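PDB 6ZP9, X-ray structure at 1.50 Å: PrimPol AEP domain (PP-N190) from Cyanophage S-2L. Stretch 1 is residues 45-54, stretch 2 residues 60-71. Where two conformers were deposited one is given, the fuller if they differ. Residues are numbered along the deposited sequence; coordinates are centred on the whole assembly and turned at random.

Stretch 1 45-54: KVKAWTTPLT
Stretch 2, residues 60-71: DAVTQGFNSYIV

Stretch 1 runs as an extended chain from V46 onward, with strand geometry at 49-52; K45 alone departs from this, at phi/psi 50/59. Stretch 2 enters as the end of a helix (60-64), turns at G65 and F66, and continues as strand 67-71. The axes of strand 49-52 and helix 60-64 approach no closer than 12.0 Å, with their N-to-C directions at 151°, so the two elements run roughly antiparallel, and the gap between strand and helix is spanned by the indole of W49. Register is set by W49 CA to A61 CA at 8.4 Å and L53 CA to I70 CA at 8.0 Å. No direct hydrogen bond crosses between the stretches, and the 324 Å² they bury, both sides summed, rests mainly on W49 and F66.

W49 (phi/psi -90/137) gives up the most surface, 117 Å². Its CA-to-CB bond points toward stretch 2, and chi1 -57° (m) with chi2 6° carries the indole to the helix end. W49 CZ3 lies 3.6 Å from A61 CB, an apolar contact in which the small alanine side chain meets the six-membered ring. W49 CH2 comes within 3.5 Å of D60 OD2 and 3.6 Å of Q64 NE2, the latter at the ring edge, near its plane. These two polar side chains are tied together by Q64 NE2 donating to D60 OD1 (3.1 Å, 159°), with D60 chi1 at -165° (t) and Q64 at -88° (m), -174° (t) and 54°. A water accepts a weak hydrogen bond from W49 NE1 (3.2 Å to its oxygen) and donates to Q64 OE1 (2.8 Å), giving an indirect polar link.

F66 contributes 71 Å² and is placed by the helix terminus. G65 has phi/psi 120/13, a positive phi suited to glycine because a CB there would jam against the preceding carbonyl oxygen. The Schellman motif is closed by F66 N to A61 O at 3.0 Å and by a weak bond from G65 N to V62 O at 3.1 Å; G65 N also keeps the helical bond to A61 O, 3.0 Å. F66 then leaves at -86/155, its CA-to-CB bond toward stretch 1, with chi1 -70° (m) and chi2 81°. Its ring and the five-membered ring of W49 have centroids 4.3 Å apart and planes at 49°, an oblique pair; W49 NE1 to F66 CZ is 3.3 Å. V46, at chi1 174° (t), adds an apolar contact, V46 CG1 to F66 CZ at 3.8 Å, while K47 O sits 3.8 Å from F66 CE2 at the ring edge.

Farther along, L53 (176°, t; 71°, p) and I70 (49°, p; 170°, t) make a looser apolar contact, L53 CD2 to I70 CG2 at 4.5 Å.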

# COMPACT_ATOMS: atom_id res chain seq x y z
N LYS A 45 -0.23 -23.30 -4.87
CA LYS A 45 1.05 -22.99 -5.51
C LYS A 45 0.85 -22.49 -6.94
O LYS A 45 1.34 -23.05 -7.92
CB LYS A 45 1.97 -24.21 -5.46
CG LYS A 45 2.44 -24.50 -4.03
CD LYS A 45 2.58 -25.98 -3.81
CE LYS A 45 4.03 -26.42 -3.99
NZ LYS A 45 4.76 -26.46 -2.68
N VAL A 46 0.09 -21.38 -7.03
CA VAL A 46 -0.21 -20.67 -8.26
C VAL A 46 0.77 -19.51 -8.40
O VAL A 46 1.03 -18.79 -7.43
CB VAL A 46 -1.67 -20.18 -8.26
CG1 VAL A 46 -1.97 -19.32 -9.47
CG2 VAL A 46 -2.61 -21.36 -8.20
N LYS A 47 1.31 -19.33 -9.59
CA LYS A 47 2.29 -18.28 -9.82
C LYS A 47 1.63 -16.89 -9.82
O LYS A 47 0.59 -16.67 -10.44
CB LYS A 47 2.99 -18.51 -11.15
CG LYS A 47 4.15 -17.58 -11.43
CD LYS A 47 4.76 -17.91 -12.78
CE LYS A 47 6.10 -17.22 -12.94
NZ LYS A 47 6.64 -17.50 -14.29
N ALA A 48 2.26 -15.94 -9.13
CA ALA A 48 1.78 -14.57 -9.14
C ALA A 48 1.98 -13.94 -10.52
O ALA A 48 2.92 -14.28 -11.25
CB ALA A 48 2.50 -13.73 -8.09
N TRP A 49 1.09 -13.02 -10.89
CA TRP A 49 1.28 -12.22 -12.09
C TRP A 49 2.03 -10.95 -11.74
O TRP A 49 1.72 -10.30 -10.74
CB TRP A 49 -0.05 -11.80 -12.72
CG TRP A 49 -0.99 -12.89 -13.10
CD1 TRP A 49 -0.88 -14.23 -12.85
CD2 TRP A 49 -2.22 -12.71 -13.80
NE1 TRP A 49 -1.97 -14.90 -13.37
CE2 TRP A 49 -2.81 -13.98 -13.95
CE3 TRP A 49 -2.89 -11.59 -14.32
CZ2 TRP A 49 -4.03 -14.17 -14.60
CZ3 TRP A 49 -4.10 -11.78 -14.96
CH2 TRP A 49 -4.66 -13.06 -15.10
N THR A 50 3.00 -10.59 -12.57
CA THR A 50 3.72 -9.33 -12.42
C THR A 50 3.65 -8.63 -13.77
O THR A 50 4.22 -9.11 -14.76
CB THR A 50 5.15 -9.55 -11.98
OG1 THR A 50 5.76 -10.51 -12.84
CG2 THR A 50 5.19 -10.09 -10.57
N THR A 51 2.97 -7.49 -13.83
CA THR A 51 2.56 -6.96 -15.11
C THR A 51 2.22 -5.48 -14.94
O THR A 51 2.00 -5.02 -13.82
CB THR A 51 1.36 -7.74 -15.65
OG1 THR A 51 1.13 -7.43 -17.02
CG2 THR A 51 0.12 -7.43 -14.83
N PRO A 52 2.22 -4.70 -16.03
CA PRO A 52 1.71 -3.33 -15.94
C PRO A 52 0.25 -3.31 -15.50
O PRO A 52 -0.54 -4.21 -15.79
CB PRO A 52 1.86 -2.80 -17.37
CG PRO A 52 3.00 -3.62 -17.96
CD PRO A 52 2.85 -4.98 -17.34
N LEU A 53 -0.11 -2.27 -14.75
CA LEU A 53 -1.48 -2.10 -14.30
C LEU A 53 -2.34 -1.59 -15.46
O LEU A 53 -2.13 -0.48 -15.95
CB LEU A 53 -1.55 -1.13 -13.12
CG LEU A 53 -2.96 -0.81 -12.61
CD1 LEU A 53 -3.55 -2.01 -11.91
CD2 LEU A 53 -2.93 0.41 -11.68
N THR A 54 -3.28 -2.42 -15.91
CA THR A 54 -4.27 -2.02 -16.92
C THR A 54 -5.62 -2.57 -16.50
O THR A 54 -5.72 -3.54 -15.75
CB THR A 54 -3.92 -2.53 -18.33
OG1 THR A 54 -4.18 -3.93 -18.44
CG2 THR A 54 -2.45 -2.26 -18.67
N ASP A 60 -9.16 -9.46 -15.74
CA ASP A 60 -8.85 -10.88 -15.91
C ASP A 60 -8.39 -11.52 -14.60
O ASP A 60 -8.81 -12.63 -14.26
CB ASP A 60 -7.77 -11.04 -16.98
CG ASP A 60 -7.64 -12.47 -17.47
OD1 ASP A 60 -8.62 -13.24 -17.33
OD2 ASP A 60 -6.57 -12.83 -18.00
N ALA A 61 -7.52 -10.84 -13.85
CA ALA A 61 -7.03 -11.41 -12.60
C ALA A 61 -8.15 -11.54 -11.56
O ALA A 61 -8.24 -12.57 -10.87
CB ALA A 61 -5.89 -10.55 -12.04
N VAL A 62 -9.00 -10.53 -11.44
CA VAL A 62 -10.06 -10.57 -10.42
C VAL A 62 -11.07 -11.66 -10.73
O VAL A 62 -11.43 -12.46 -9.86
CB VAL A 62 -10.74 -9.20 -10.29
CG1 VAL A 62 -11.99 -9.31 -9.43
CG2 VAL A 62 -9.77 -8.16 -9.72
N THR A 63 -11.53 -11.74 -11.98
CA THR A 63 -12.50 -12.79 -12.31
C THR A 63 -11.89 -14.18 -12.20
O THR A 63 -12.61 -15.14 -11.89
CB THR A 63 -13.09 -12.58 -13.70
OG1 THR A 63 -12.04 -12.67 -14.67
CG2 THR A 63 -13.76 -11.23 -13.82
N GLN A 64 -10.57 -14.34 -12.46
CA GLN A 64 -9.93 -15.63 -12.28
C GLN A 64 -9.79 -16.01 -10.81
O GLN A 64 -9.69 -17.20 -10.49
CB GLN A 64 -8.58 -15.67 -12.96
CG GLN A 64 -8.64 -16.08 -14.41
CD GLN A 64 -7.26 -16.25 -15.01
OE1 GLN A 64 -6.42 -16.99 -14.48
NE2 GLN A 64 -7.01 -15.54 -16.11
N GLY A 65 -9.76 -15.03 -9.91
CA GLY A 65 -9.76 -15.33 -8.49
C GLY A 65 -8.55 -14.82 -7.72
O GLY A 65 -8.36 -15.24 -6.57
N PHE A 66 -7.74 -13.94 -8.30
CA PHE A 66 -6.55 -13.44 -7.64
C PHE A 66 -6.87 -12.25 -6.74
O PHE A 66 -7.84 -11.52 -6.96
CB PHE A 66 -5.49 -13.00 -8.66
CG PHE A 66 -4.85 -14.13 -9.43
CD1 PHE A 66 -5.49 -14.71 -10.51
CD2 PHE A 66 -3.58 -14.58 -9.09
CE1 PHE A 66 -4.89 -15.73 -11.23
CE2 PHE A 66 -2.98 -15.60 -9.79
CZ PHE A 66 -3.64 -16.17 -10.87
N ASN A 67 -6.04 -12.04 -5.72
CA ASN A 67 -6.05 -10.78 -4.99
C ASN A 67 -5.13 -9.78 -5.71
O ASN A 67 -4.24 -10.15 -6.47
CB ASN A 67 -5.60 -10.97 -3.54
CG ASN A 67 -6.69 -11.56 -2.65
OD1 ASN A 67 -7.86 -11.17 -2.72
ND2 ASN A 67 -6.31 -12.50 -1.79
N SER A 68 -5.38 -8.49 -5.45
CA SER A 68 -4.81 -7.41 -6.25
C SER A 68 -3.91 -6.53 -5.40
O SER A 68 -4.31 -6.09 -4.32
CB SER A 68 -5.93 -6.56 -6.85
OG SER A 68 -6.74 -7.32 -7.72
N TYR A 69 -2.72 -6.25 -5.93
CA TYR A 69 -1.69 -5.47 -5.24
C TYR A 69 -0.99 -4.57 -6.25
O TYR A 69 -0.92 -4.89 -7.45
CB TYR A 69 -0.63 -6.36 -4.59
CG TYR A 69 -1.16 -7.37 -3.60
CD1 TYR A 69 -1.71 -8.57 -4.04
CD2 TYR A 69 -1.11 -7.13 -2.23
CE1 TYR A 69 -2.21 -9.51 -3.14
CE2 TYR A 69 -1.60 -8.05 -1.32
CZ TYR A 69 -2.15 -9.25 -1.78
OH TYR A 69 -2.64 -10.19 -0.90
N ILE A 70 -0.41 -3.48 -5.76
CA ILE A 70 0.50 -2.67 -6.57
C ILE A 70 1.82 -2.49 -5.83
O ILE A 70 1.86 -2.42 -4.60
CB ILE A 70 -0.09 -1.29 -6.93
CG1 ILE A 70 -0.66 -0.59 -5.68
CG2 ILE A 70 -1.12 -1.44 -8.05
CD1 ILE A 70 -1.02 0.88 -5.93
N VAL A 71 2.90 -2.40 -6.60
CA VAL A 71 4.16 -1.94 -6.04
C VAL A 71 4.04 -0.46 -5.74
O VAL A 71 3.75 0.35 -6.63
CB VAL A 71 5.31 -2.22 -7.02
CG1 VAL A 71 6.64 -1.80 -6.39
CG2 VAL A 71 5.33 -3.68 -7.42
O HOH W 1 -3.67 -17.35 -14.52